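Local coordinates for protein ICChI, a glycosylated chitinase (Ipomoea carnea, PDB 6IDN) that hydrolyses chitin and also shows lysozyme activity, as a glycosylated plant enzyme built on the TIM barrel of glycoside hydrolase family 18, at residues A[189-194]-A[229-234]; A[197-202]-A[241-246]; A[33-36]-A[42-45]; A[4-9]-A[121-126]; A[22-27]-A[267-272]. All coordinates share one frame; numbering follows the deposited sequence.

Contact 1 (A[189-194]-A[229-234]); sequences CHYLGN and GFIEAD. With NAG (2-acetamido-2-deoxy-beta-D-glucopyranose), chain D.
With CG of Y191 anti to its backbone N (chi1 -171°) and CG of H190 between N and the carbonyl carbon (chi1 70°), the two rings meet different parts of 229-234. The imidazole of H190 lies flat against the backbone of G229, whose CA sits 3.8 Å from the ring centroid, a CH-pi contact over the face; its ND1 is taken by N186 N. Y191 crosses I231 at about a right angle: Y191 CB touches I231 CG1 at 3.6 Å, and I231 CG2 stands over one ring face toward the rim. The opposite face carries the carbonyl carbon of N194, so the phenol is sandwiched, and its OH is bonded to E239. One water joins the backbones, accepting from Y191 N at 2.8 Å and donating to G229 O at 2.7 Å. N194 ND2 is bonded covalently to C1 of an N-acetylglucosamine. Two loops thus pack together at the edge of the TIM barrel, beside an N-glycosylation site whose sequon T196 completes.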
# COMPACT_ATOMS: atom_id res chain seq x y z
N CYS A 189 18.60 -7.91 0.73
CA CYS A 189 17.76 -8.32 1.84
C CYS A 189 16.63 -9.29 1.50
O CYS A 189 15.99 -9.78 2.42
CB CYS A 189 17.16 -7.10 2.56
SG CYS A 189 16.65 -5.70 1.47
N HIS A 190 16.35 -9.56 0.22
CA HIS A 190 15.19 -10.39 -0.10
C HIS A 190 15.60 -11.86 -0.12
O HIS A 190 16.76 -12.22 0.12
CB HIS A 190 14.50 -9.92 -1.39
CG HIS A 190 15.26 -10.16 -2.66
ND1 HIS A 190 15.25 -9.24 -3.69
CD2 HIS A 190 15.97 -11.22 -3.12
CE1 HIS A 190 15.95 -9.70 -4.71
NE2 HIS A 190 16.40 -10.90 -4.39
N TYR A 191 14.62 -12.75 -0.32
CA TYR A 191 14.90 -14.18 -0.31
C TYR A 191 15.79 -14.53 -1.50
O TYR A 191 15.43 -14.29 -2.65
CB TYR A 191 13.60 -14.98 -0.35
CG TYR A 191 13.78 -16.47 -0.13
CD1 TYR A 191 14.27 -17.29 -1.13
CD2 TYR A 191 13.43 -17.07 1.09
CE1 TYR A 191 14.45 -18.65 -0.93
CE2 TYR A 191 13.59 -18.43 1.29
CZ TYR A 191 14.10 -19.21 0.28
OH TYR A 191 14.27 -20.57 0.45
N LEU A 192 16.95 -15.10 -1.21
CA LEU A 192 17.94 -15.44 -2.23
C LEU A 192 18.74 -16.60 -1.68
O LEU A 192 19.53 -16.41 -0.74
CB LEU A 192 18.84 -14.25 -2.56
CG LEU A 192 20.06 -14.49 -3.45
CD1 LEU A 192 19.67 -15.11 -4.79
CD2 LEU A 192 20.84 -13.20 -3.65
N GLY A 193 18.54 -17.78 -2.24
CA GLY A 193 19.11 -19.00 -1.71
C GLY A 193 18.34 -19.51 -0.52
O GLY A 193 17.91 -20.67 -0.50
N ASN A 194 18.12 -18.65 0.47
CA ASN A 194 17.44 -18.97 1.71
C ASN A 194 16.98 -17.66 2.32
O ASN A 194 17.23 -16.58 1.76
CB ASN A 194 18.38 -19.70 2.68
CG ASN A 194 19.67 -18.95 2.82
OD1 ASN A 194 19.70 -17.85 3.40
ND2 ASN A 194 20.72 -19.49 2.24
N GLY A 229 13.09 -12.07 -5.45
CA GLY A 229 12.40 -12.02 -4.17
C GLY A 229 11.23 -12.98 -4.03
O GLY A 229 10.79 -13.22 -2.90
N PHE A 230 10.70 -13.52 -5.13
CA PHE A 230 9.64 -14.51 -5.04
C PHE A 230 10.08 -15.68 -4.17
O PHE A 230 11.21 -16.16 -4.28
CB PHE A 230 9.23 -15.02 -6.43
CG PHE A 230 8.16 -16.08 -6.39
CD1 PHE A 230 6.84 -15.75 -6.12
CD2 PHE A 230 8.49 -17.42 -6.59
CE1 PHE A 230 5.87 -16.73 -6.06
CE2 PHE A 230 7.52 -18.40 -6.54
CZ PHE A 230 6.21 -18.04 -6.27
N ILE A 231 9.17 -16.13 -3.30
CA ILE A 231 9.36 -17.30 -2.44
C ILE A 231 8.27 -18.30 -2.81
O ILE A 231 7.08 -17.97 -2.74
CB ILE A 231 9.27 -16.94 -0.95
CG1 ILE A 231 10.13 -15.71 -0.63
CG2 ILE A 231 9.69 -18.12 -0.06
CD1 ILE A 231 10.03 -15.26 0.85
N GLU A 232 8.66 -19.51 -3.21
CA GLU A 232 7.67 -20.53 -3.50
C GLU A 232 6.81 -20.75 -2.26
O GLU A 232 7.30 -20.66 -1.13
CB GLU A 232 8.35 -21.83 -3.94
CG GLU A 232 7.41 -22.91 -4.42
CD GLU A 232 6.96 -23.80 -3.29
OE1 GLU A 232 7.75 -23.95 -2.33
OE2 GLU A 232 5.83 -24.35 -3.35
N ALA A 233 5.52 -21.01 -2.48
CA ALA A 233 4.56 -20.99 -1.38
C ALA A 233 4.96 -21.95 -0.25
O ALA A 233 4.90 -21.58 0.93
CB ALA A 233 3.16 -21.33 -1.91
N ASP A 234 5.40 -23.16 -0.59
CA ASP A 234 5.72 -24.13 0.45
C ASP A 234 6.93 -23.68 1.27
O ASP A 234 6.98 -23.89 2.49
CB ASP A 234 5.95 -25.51 -0.17
CG ASP A 234 4.65 -26.15 -0.60
OD1 ASP A 234 3.61 -25.90 0.05
OD2 ASP A 234 4.65 -26.91 -1.59
C1 NAG D . 22.00 -18.86 2.23
C2 NAG D . 23.06 -19.80 2.81
C3 NAG D . 24.46 -19.20 2.61
C4 NAG D . 24.67 -18.75 1.17
C5 NAG D . 23.52 -17.85 0.73
C6 NAG D . 23.60 -17.43 -0.72
C7 NAG D . 22.13 -21.04 4.71
C8 NAG D . 21.88 -21.03 6.19
N2 NAG D . 22.79 -19.99 4.22
O3 NAG D . 25.44 -20.20 2.90
O4 NAG D . 25.88 -18.01 1.09
O5 NAG D . 22.30 -18.57 0.88
O6 NAG D . 23.62 -18.55 -1.59
O7 NAG D . 21.76 -21.97 4.00
O HOH W 1 11.86 -12.27 -0.61

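Contact 2 (A[197-202]-A[241-246]); sequences NLLNSW and LPTIKA
W202 and I244 meet where two outer helices of the TIM barrel, 196-206 and 233-244, lie side by side. From W202 CB the side chain runs to CG, 3.8 Å from I244 CG2, and CD1 lies 3.7 Å from the same methyl. That methyl stands 3.5 Å from the centroid of the five-membered ring and only 3° off its normal, a CH-pi contact from straight above. Further out, I244 CB lies over the NE1-CE2 bond, 3.6 Å from W202 CE2, and at the far ring W202 CZ2 still touches I244 CB at 3.8 Å. With CG1 of I244 between the backbone N and the carbonyl carbon (chi1 64°), CG2 is left turned to the indole. I244 also touches L216 and Y250 of the barrel strands, and W202 packs on L214 and L216, so both fill the layer between helices and sheet. A serine in place of W202 would probably leave I244 CG2 without the flat surface it sits on and open a gap between the helices, with T247 OG1 losing its NE1 donor. Nearer the surface, L199 CD2 meets T243 CG2 at 3.7 Å.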
# COMPACT_ATOMS: atom_id res chain seq x y z
N ASN A 197 19.02 -13.48 5.17
CA ASN A 197 19.08 -12.02 5.10
C ASN A 197 17.70 -11.39 5.32
O ASN A 197 17.58 -10.35 5.97
CB ASN A 197 19.65 -11.57 3.76
CG ASN A 197 21.14 -11.81 3.63
OD1 ASN A 197 21.85 -12.00 4.63
ND2 ASN A 197 21.64 -11.78 2.40
N LEU A 198 16.66 -12.02 4.78
CA LEU A 198 15.30 -11.52 4.98
C LEU A 198 14.95 -11.49 6.47
O LEU A 198 14.47 -10.48 6.99
CB LEU A 198 14.31 -12.41 4.21
CG LEU A 198 12.82 -12.14 4.31
CD1 LEU A 198 12.18 -12.70 3.05
CD2 LEU A 198 12.20 -12.80 5.56
N LEU A 199 15.19 -12.61 7.15
CA LEU A 199 14.84 -12.69 8.56
C LEU A 199 15.70 -11.76 9.41
O LEU A 199 15.20 -11.15 10.37
CB LEU A 199 14.97 -14.14 9.03
CG LEU A 199 13.94 -15.07 8.40
CD1 LEU A 199 14.24 -16.53 8.76
CD2 LEU A 199 12.51 -14.69 8.82
N ASN A 200 16.98 -11.61 9.06
CA ASN A 200 17.83 -10.66 9.78
C ASN A 200 17.32 -9.23 9.62
O ASN A 200 17.26 -8.47 10.59
CB ASN A 200 19.27 -10.77 9.31
CG ASN A 200 19.98 -12.00 9.86
OD1 ASN A 200 19.50 -12.64 10.81
ND2 ASN A 200 21.12 -12.34 9.28
N SER A 201 16.97 -8.84 8.39
CA SER A 201 16.38 -7.53 8.17
C SER A 201 15.10 -7.36 8.99
O SER A 201 14.92 -6.36 9.69
CB SER A 201 16.07 -7.35 6.68
OG SER A 201 15.43 -6.12 6.43
N TRP A 202 14.20 -8.34 8.89
CA TRP A 202 12.96 -8.28 9.66
C TRP A 202 13.23 -8.15 11.16
O TRP A 202 12.75 -7.22 11.81
CB TRP A 202 12.13 -9.54 9.36
CG TRP A 202 10.83 -9.63 10.09
CD1 TRP A 202 10.64 -10.13 11.34
CD2 TRP A 202 9.53 -9.26 9.60
NE1 TRP A 202 9.31 -10.07 11.67
CE2 TRP A 202 8.61 -9.55 10.62
CE3 TRP A 202 9.07 -8.70 8.40
CZ2 TRP A 202 7.23 -9.31 10.48
CZ3 TRP A 202 7.69 -8.46 8.26
CH2 TRP A 202 6.80 -8.77 9.29
N LEU A 241 7.12 -17.80 7.41
CA LEU A 241 5.94 -17.44 8.21
C LEU A 241 6.06 -17.83 9.68
O LEU A 241 5.79 -16.98 10.54
CB LEU A 241 4.68 -18.04 7.58
CG LEU A 241 4.24 -17.33 6.29
CD1 LEU A 241 3.02 -17.98 5.69
CD2 LEU A 241 3.97 -15.86 6.56
N PRO A 242 6.46 -19.05 10.05
CA PRO A 242 6.51 -19.38 11.49
C PRO A 242 7.51 -18.54 12.26
O PRO A 242 7.33 -18.33 13.47
CB PRO A 242 6.89 -20.86 11.50
CG PRO A 242 6.62 -21.37 10.12
CD PRO A 242 6.84 -20.21 9.21
N THR A 243 8.56 -18.04 11.61
CA THR A 243 9.54 -17.19 12.28
C THR A 243 9.01 -15.77 12.47
O THR A 243 9.05 -15.23 13.58
CB THR A 243 10.86 -17.18 11.50
OG1 THR A 243 11.42 -18.51 11.46
CG2 THR A 243 11.86 -16.23 12.17
N ILE A 244 8.48 -15.15 11.41
CA ILE A 244 8.05 -13.75 11.55
C ILE A 244 6.78 -13.63 12.38
O ILE A 244 6.53 -12.56 12.95
CB ILE A 244 7.87 -13.05 10.19
CG1 ILE A 244 6.75 -13.69 9.36
CG2 ILE A 244 9.20 -13.00 9.42
CD1 ILE A 244 6.48 -12.92 8.03
N LYS A 245 5.99 -14.69 12.49
CA LYS A 245 4.80 -14.62 13.34
C LYS A 245 5.15 -14.45 14.82
O LYS A 245 4.27 -14.12 15.62
CB LYS A 245 3.96 -15.89 13.19
CG LYS A 245 3.10 -15.96 11.94
CD LYS A 245 2.54 -17.38 11.86
CE LYS A 245 1.22 -17.50 11.12
NZ LYS A 245 0.92 -18.96 10.86
N ALA A 246 6.40 -14.69 15.21
CA ALA A 246 6.79 -14.48 16.60
C ALA A 246 6.92 -13.01 16.94
O ALA A 246 6.89 -12.65 18.13
CB ALA A 246 8.10 -15.22 16.91

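Contact 3 (A[33-36]-A[42-45]); sequences LTTF and PILN. With NAG (2-acetamido-2-deoxy-beta-D-glucopyranose), chain B.
L33 and P42 lie side by side and point the same way across a beta hairpin that carries a classic beta bulge, formed by strands 27-36 and 43-44 of the TIM barrel. L33 CD1 lies 4.1 Å from P42 CB and 3.9 Å from L44 CB, and passes close to the carbonyl oxygen of I43. L33 reaches there because CG is anti to the backbone N (chi1 -163°). The face shared by L33 and L44 packs into the layer between the sheet and helix 90-103, L33 on Y99 and L100; L44 rests on L76 of the next strand. On the other face T35 crosses I43, with T35 OG1 3.8 Å from I43 CD1. An alanine at L33 is likely to leave P42 CB and L44 CB without their shared neighbour and open a gap toward helix 90-103. In the bulge T34 N gives I43 O a bond of 2.9 Å nearly along the C=O axis, T35 N adds a weak one, and I43 N returns to T35 O at 2.9 Å. N45 is N-glycosylated, its ND2 linked to C1 of an N-acetylglucosamine, while OD1 accepts from T47 N. One water joins T34 OG1, at 2.7 Å, to N45 ND2 and to the sugar's O7.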
# COMPACT_ATOMS: atom_id res chain seq x y z
N LEU A 33 -1.77 7.14 -7.42
CA LEU A 33 -1.76 8.59 -7.67
C LEU A 33 -0.34 8.94 -8.08
O LEU A 33 0.57 8.99 -7.24
CB LEU A 33 -2.21 9.36 -6.42
CG LEU A 33 -2.62 10.82 -6.64
CD1 LEU A 33 -3.99 10.88 -7.33
CD2 LEU A 33 -2.67 11.57 -5.33
N THR A 34 -0.13 9.16 -9.38
CA THR A 34 1.21 9.24 -9.94
C THR A 34 1.75 10.66 -10.09
O THR A 34 2.97 10.82 -10.23
CB THR A 34 1.28 8.54 -11.31
OG1 THR A 34 0.31 9.11 -12.22
CG2 THR A 34 1.02 7.06 -11.16
N THR A 35 0.89 11.68 -10.08
CA THR A 35 1.30 13.07 -9.97
C THR A 35 0.59 13.69 -8.78
O THR A 35 -0.63 13.57 -8.66
CB THR A 35 0.97 13.88 -11.23
OG1 THR A 35 1.76 13.42 -12.34
CG2 THR A 35 1.26 15.38 -11.00
N PHE A 36 1.36 14.32 -7.89
CA PHE A 36 0.80 15.13 -6.81
C PHE A 36 1.91 16.00 -6.23
O PHE A 36 3.09 15.75 -6.47
CB PHE A 36 0.16 14.28 -5.70
CG PHE A 36 1.11 13.32 -5.02
CD1 PHE A 36 1.89 13.72 -3.95
CD2 PHE A 36 1.20 12.00 -5.45
CE1 PHE A 36 2.76 12.85 -3.34
CE2 PHE A 36 2.07 11.11 -4.83
CZ PHE A 36 2.85 11.54 -3.78
N PRO A 42 -3.41 16.76 -9.17
CA PRO A 42 -3.02 15.36 -9.05
C PRO A 42 -3.62 14.50 -10.15
O PRO A 42 -4.68 14.81 -10.72
CB PRO A 42 -3.53 14.95 -7.66
CG PRO A 42 -3.57 16.25 -6.90
CD PRO A 42 -4.00 17.28 -7.93
N ILE A 43 -2.90 13.44 -10.49
CA ILE A 43 -3.29 12.53 -11.56
C ILE A 43 -3.39 11.13 -10.98
O ILE A 43 -2.44 10.64 -10.35
CB ILE A 43 -2.28 12.56 -12.72
CG1 ILE A 43 -2.29 13.94 -13.39
CG2 ILE A 43 -2.61 11.49 -13.74
CD1 ILE A 43 -1.27 14.08 -14.48
N LEU A 44 -4.53 10.49 -11.19
CA LEU A 44 -4.74 9.11 -10.77
C LEU A 44 -4.68 8.20 -11.99
O LEU A 44 -5.30 8.48 -13.01
CB LEU A 44 -6.08 8.96 -10.05
CG LEU A 44 -6.50 7.56 -9.60
CD1 LEU A 44 -5.63 7.08 -8.44
CD2 LEU A 44 -7.98 7.55 -9.24
N ASN A 45 -3.93 7.10 -11.86
CA ASN A 45 -3.69 6.16 -12.95
C ASN A 45 -4.23 4.81 -12.51
O ASN A 45 -3.70 4.19 -11.59
CB ASN A 45 -2.19 6.08 -13.25
CG ASN A 45 -1.86 5.20 -14.44
OD1 ASN A 45 -2.38 4.08 -14.58
ND2 ASN A 45 -0.99 5.70 -15.30
C1 NAG B . -0.56 4.96 -16.44
C2 NAG B . -0.28 5.90 -17.61
C3 NAG B . 0.30 5.12 -18.79
C4 NAG B . 1.52 4.32 -18.33
C5 NAG B . 1.14 3.44 -17.14
C6 NAG B . 2.30 2.67 -16.57
C7 NAG B . -1.58 7.96 -17.92
C8 NAG B . -2.89 8.54 -18.37
N2 NAG B . -1.47 6.63 -18.00
O3 NAG B . 0.69 6.03 -19.81
O4 NAG B . 2.01 3.51 -19.39
O5 NAG B . 0.63 4.26 -16.09
O6 NAG B . 3.30 3.55 -16.07
O7 NAG B . -0.66 8.67 -17.50
O HOH W 2 0.63 8.15 -14.72

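Contact 4 (A[4-9]-A[121-126]); sequences AIYWGQ and GIDFDI
Y6 OH donates to D123 OD2 at 2.7 Å. The tyrosine and the aspartate come from opposite directions, and the carboxylate oxygen is met on its syn side, 25° out of the carboxylate plane. OD2 lies at the edge of the phenol, close to its plane, while ring and carboxylate planes stand 62° apart. D125 comes less close: its OD2 reaches Y6 CE2 at 4.2 Å, obliquely. Two apart on one strand, D123 and D125 point to the same side, and the anti chi1 of D123 (173°) carries its carboxylate to the tyrosine hydroxyl. Strands 2-7 and 121-126 are not neighbours in the sheet but face each other across the core of the TIM barrel, with the Y6 and D123 CA atoms 10.2 Å apart. The sequence DGIDFDIE that includes 121-126 matches the DxxDxDxE signature of family 18, in whose relatives the final glutamate, E127 here, is the proton donor. In the second shell S77 OG is hydrogen-bonded to D123 OD2, so that oxygen has two partners, and W180 NE1 binds OD1 weakly. Q182 NE2 makes a weak bond to D125 OD1, D125 OD2 lies close to E127 OE2, and W256 meets the Y6 ring edge-to-face.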
# COMPACT_ATOMS: atom_id res chain seq x y z
N ALA A 4 -2.83 -8.16 2.27
CA ALA A 4 -3.07 -6.94 1.52
C ALA A 4 -2.60 -7.16 0.09
O ALA A 4 -1.61 -7.85 -0.14
CB ALA A 4 -2.32 -5.74 2.11
N ILE A 5 -3.30 -6.56 -0.87
CA ILE A 5 -2.88 -6.70 -2.26
C ILE A 5 -3.07 -5.37 -2.98
O ILE A 5 -3.96 -4.59 -2.65
CB ILE A 5 -3.65 -7.82 -3.00
CG1 ILE A 5 -2.89 -8.18 -4.29
CG2 ILE A 5 -5.09 -7.40 -3.29
CD1 ILE A 5 -3.03 -9.62 -4.71
N TYR A 6 -2.22 -5.14 -3.98
CA TYR A 6 -2.34 -3.98 -4.86
C TYR A 6 -3.24 -4.29 -6.05
O TYR A 6 -3.12 -5.34 -6.69
CB TYR A 6 -0.96 -3.53 -5.35
CG TYR A 6 -0.21 -2.74 -4.31
CD1 TYR A 6 0.53 -3.39 -3.32
CD2 TYR A 6 -0.23 -1.35 -4.30
CE1 TYR A 6 1.19 -2.68 -2.35
CE2 TYR A 6 0.45 -0.62 -3.34
CZ TYR A 6 1.16 -1.30 -2.37
OH TYR A 6 1.83 -0.61 -1.39
N TRP A 7 -4.10 -3.33 -6.37
CA TRP A 7 -4.98 -3.42 -7.52
C TRP A 7 -4.96 -2.09 -8.25
O TRP A 7 -4.79 -1.04 -7.63
CB TRP A 7 -6.41 -3.79 -7.09
CG TRP A 7 -7.45 -3.80 -8.18
CD1 TRP A 7 -7.88 -4.89 -8.87
CD2 TRP A 7 -8.20 -2.68 -8.69
NE1 TRP A 7 -8.86 -4.53 -9.78
CE2 TRP A 7 -9.06 -3.17 -9.69
CE3 TRP A 7 -8.22 -1.31 -8.39
CZ2 TRP A 7 -9.93 -2.35 -10.39
CZ3 TRP A 7 -9.08 -0.49 -9.10
CH2 TRP A 7 -9.92 -1.01 -10.08
N GLY A 8 -5.11 -2.15 -9.57
CA GLY A 8 -5.23 -0.94 -10.35
C GLY A 8 -4.32 -0.86 -11.56
O GLY A 8 -4.61 -0.12 -12.51
N GLN A 9 -3.21 -1.60 -11.55
CA GLN A 9 -2.15 -1.37 -12.52
C GLN A 9 -2.13 -2.39 -13.65
O GLN A 9 -1.15 -2.45 -14.41
CB GLN A 9 -0.80 -1.32 -11.81
CG GLN A 9 -0.58 -0.03 -11.02
CD GLN A 9 -0.68 1.19 -11.90
OE1 GLN A 9 0.14 1.39 -12.80
NE2 GLN A 9 -1.73 2.01 -11.70
N GLY A 121 -8.12 4.95 3.85
CA GLY A 121 -6.84 5.53 4.21
C GLY A 121 -5.94 5.62 2.99
O GLY A 121 -6.38 5.40 1.85
N ILE A 122 -4.67 5.90 3.28
CA ILE A 122 -3.69 6.31 2.29
C ILE A 122 -2.45 5.45 2.48
O ILE A 122 -1.92 5.35 3.59
CB ILE A 122 -3.33 7.80 2.44
CG1 ILE A 122 -4.60 8.65 2.30
CG2 ILE A 122 -2.24 8.20 1.42
CD1 ILE A 122 -5.29 8.52 0.94
N ASP A 123 -2.01 4.83 1.39
CA ASP A 123 -0.79 4.01 1.36
C ASP A 123 0.32 4.84 0.72
O ASP A 123 0.12 5.44 -0.34
CB ASP A 123 -1.04 2.74 0.55
CG ASP A 123 0.22 1.92 0.32
OD1 ASP A 123 0.85 1.52 1.32
OD2 ASP A 123 0.55 1.65 -0.86
N PHE A 124 1.49 4.88 1.36
CA PHE A 124 2.62 5.69 0.90
C PHE A 124 3.59 4.77 0.18
O PHE A 124 4.46 4.16 0.80
CB PHE A 124 3.34 6.36 2.07
CG PHE A 124 2.62 7.52 2.71
CD1 PHE A 124 1.29 7.42 3.14
CD2 PHE A 124 3.31 8.70 2.96
CE1 PHE A 124 0.68 8.49 3.76
CE2 PHE A 124 2.71 9.78 3.60
CZ PHE A 124 1.38 9.69 3.99
N ASP A 125 3.46 4.66 -1.15
CA ASP A 125 4.36 3.83 -1.95
C ASP A 125 5.37 4.72 -2.67
O ASP A 125 5.44 4.77 -3.89
CB ASP A 125 3.57 2.95 -2.92
CG ASP A 125 4.43 1.88 -3.58
OD1 ASP A 125 5.57 1.66 -3.13
OD2 ASP A 125 3.97 1.25 -4.56
N ILE A 126 6.13 5.45 -1.88
CA ILE A 126 7.05 6.47 -2.38
C ILE A 126 8.34 5.77 -2.83
O ILE A 126 9.10 5.28 -2.01
CB ILE A 126 7.34 7.53 -1.31
CG1 ILE A 126 6.02 8.11 -0.76
CG2 ILE A 126 8.22 8.65 -1.88
CD1 ILE A 126 5.01 8.53 -1.84

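Contact 5 (A[22-27]-A[267-272]); sequences TDDYDI and KIKPDV
At the surface of the TIM barrel, the loop that leads from helix 16-21 into strand 27-36 is tied to the C-terminal end of the chain chiefly through K269, set in a short 3-10 segment. Its ammonium group donates to D24 O at 2.9 Å, coming from above the carbonyl plane, 62° out of it, rather than along a lone pair. The same NZ forms a salt bridge with D26 OD2 at 3.2 Å. K269 runs out with CG anti to the backbone N and bends only at its last torsion (chi4 81°), which turns NZ back toward the loop. Its CD passes 3.8 Å from D24 OD1, and K269 CE lies 3.6 Å from D23 O. The charge on D26 has further company: OD2 also accepts from I3 N of the first barrel strand. D24 OD2 is bonded to S265 and S266, so this aspartate too reaches back to the C-terminal helix. T22 OG1 accepts from D24 N in an ST turn that shapes the start of the loop. Two waters sit beside the ammonium group, each bound weakly by NZ; one donates to D23 O at 3.0 Å, the other to D26 OD1 at 3.0 Å.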
# COMPACT_ATOMS: atom_id res chain seq x y z
N THR A 22 -12.67 -12.77 -4.16
CA THR A 22 -11.80 -13.91 -3.90
C THR A 22 -11.84 -14.32 -2.44
O THR A 22 -11.53 -15.48 -2.12
CB THR A 22 -10.35 -13.62 -4.29
OG1 THR A 22 -9.77 -12.68 -3.37
CG2 THR A 22 -10.28 -13.07 -5.70
N ASP A 23 -12.21 -13.40 -1.55
CA ASP A 23 -12.21 -13.60 -0.10
C ASP A 23 -10.81 -13.93 0.42
O ASP A 23 -10.65 -14.42 1.54
CB ASP A 23 -13.22 -14.68 0.30
CG ASP A 23 -14.65 -14.24 0.03
OD1 ASP A 23 -14.96 -13.07 0.32
OD2 ASP A 23 -15.46 -15.05 -0.46
N ASP A 24 -9.78 -13.64 -0.38
CA ASP A 24 -8.39 -13.83 0.03
C ASP A 24 -7.78 -12.59 0.66
O ASP A 24 -6.75 -12.71 1.34
CB ASP A 24 -7.53 -14.24 -1.18
CG ASP A 24 -7.69 -15.70 -1.55
OD1 ASP A 24 -8.28 -16.46 -0.75
OD2 ASP A 24 -7.23 -16.10 -2.64
N TYR A 25 -8.37 -11.41 0.44
CA TYR A 25 -7.73 -10.16 0.82
C TYR A 25 -8.52 -9.43 1.89
O TYR A 25 -9.76 -9.37 1.86
CB TYR A 25 -7.57 -9.24 -0.40
CG TYR A 25 -7.07 -9.96 -1.62
CD1 TYR A 25 -5.86 -10.64 -1.61
CD2 TYR A 25 -7.82 -9.99 -2.80
CE1 TYR A 25 -5.39 -11.30 -2.73
CE2 TYR A 25 -7.36 -10.64 -3.93
CZ TYR A 25 -6.15 -11.30 -3.89
OH TYR A 25 -5.68 -11.96 -5.00
N ASP A 26 -7.79 -8.89 2.85
CA ASP A 26 -8.35 -8.06 3.90
C ASP A 26 -8.16 -6.58 3.65
O ASP A 26 -8.88 -5.78 4.25
CB ASP A 26 -7.71 -8.42 5.24
CG ASP A 26 -7.84 -9.89 5.55
OD1 ASP A 26 -8.91 -10.29 6.09
OD2 ASP A 26 -6.90 -10.65 5.22
N ILE A 27 -7.20 -6.21 2.79
CA ILE A 27 -6.87 -4.83 2.45
C ILE A 27 -6.57 -4.76 0.96
O ILE A 27 -5.84 -5.61 0.43
CB ILE A 27 -5.66 -4.31 3.25
CG1 ILE A 27 -5.95 -4.42 4.74
CG2 ILE A 27 -5.36 -2.89 2.87
CD1 ILE A 27 -4.73 -4.24 5.61
N LYS A 267 -2.88 -20.33 -1.84
CA LYS A 267 -2.00 -21.36 -1.30
C LYS A 267 -1.48 -20.99 0.09
O LYS A 267 -1.21 -21.88 0.90
CB LYS A 267 -0.81 -21.59 -2.23
CG LYS A 267 -1.09 -22.36 -3.50
CD LYS A 267 0.14 -22.36 -4.40
CE LYS A 267 -0.14 -22.96 -5.76
NZ LYS A 267 -0.49 -24.39 -5.62
N ILE A 268 -1.33 -19.70 0.39
CA ILE A 268 -0.70 -19.31 1.65
C ILE A 268 -1.69 -18.84 2.71
O ILE A 268 -1.34 -18.83 3.90
CB ILE A 268 0.38 -18.22 1.43
CG1 ILE A 268 -0.25 -16.89 0.99
CG2 ILE A 268 1.42 -18.70 0.43
CD1 ILE A 268 0.75 -15.72 0.97
N LYS A 269 -2.92 -18.48 2.33
CA LYS A 269 -3.80 -17.81 3.29
C LYS A 269 -3.99 -18.57 4.60
O LYS A 269 -3.90 -17.94 5.66
CB LYS A 269 -5.17 -17.51 2.66
CG LYS A 269 -6.07 -16.67 3.58
CD LYS A 269 -7.07 -15.82 2.81
CE LYS A 269 -7.85 -14.88 3.73
NZ LYS A 269 -7.11 -13.61 4.09
N PRO A 270 -4.23 -19.89 4.61
CA PRO A 270 -4.42 -20.57 5.91
C PRO A 270 -3.25 -20.40 6.86
O PRO A 270 -3.45 -20.44 8.08
CB PRO A 270 -4.63 -22.04 5.51
CG PRO A 270 -5.08 -21.99 4.11
CD PRO A 270 -4.40 -20.82 3.48
N ASP A 271 -2.03 -20.21 6.35
CA ASP A 271 -0.85 -20.08 7.19
C ASP A 271 -0.46 -18.64 7.47
O ASP A 271 0.47 -18.41 8.25
CB ASP A 271 0.33 -20.82 6.54
CG ASP A 271 0.14 -22.33 6.55
OD1 ASP A 271 0.21 -22.93 7.64
OD2 ASP A 271 -0.10 -22.91 5.47
N VAL A 272 -1.15 -17.68 6.87
CA VAL A 272 -0.82 -16.27 7.10
C VAL A 272 -1.40 -15.82 8.43
O VAL A 272 -2.46 -16.29 8.85
CB VAL A 272 -1.32 -15.39 5.93
CG1 VAL A 272 -1.36 -13.91 6.33
CG2 VAL A 272 -0.44 -15.59 4.72
OXT VAL A 272 -0.81 -15.00 9.14
O HOH W 3 -10.12 -12.76 3.97
O HOH W 4 -9.11 -13.23 6.65

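In the fold
From the N terminus, strand 2-7 opens contact 4 and the loop at 22-27 opens contact 5. Contact 3 closes first, a short hairpin lying wholly within the loop that contact 4 closes at 121-126. Contact 4 crosses contact 5, which closes only at the C terminus and so joins the two ends of the barrel chain. Contacts 1 and 2 open and close between those ends, crossing each other, and both use helix 233-244. They touch through I231 and L198. A233 packs on K267 and I268, and K245 NZ probably bonds to D271 O, tying contacts 1 and 2 to contact 5. Contact 3 lies across the chain's centre from contacts 1, 2 and 5.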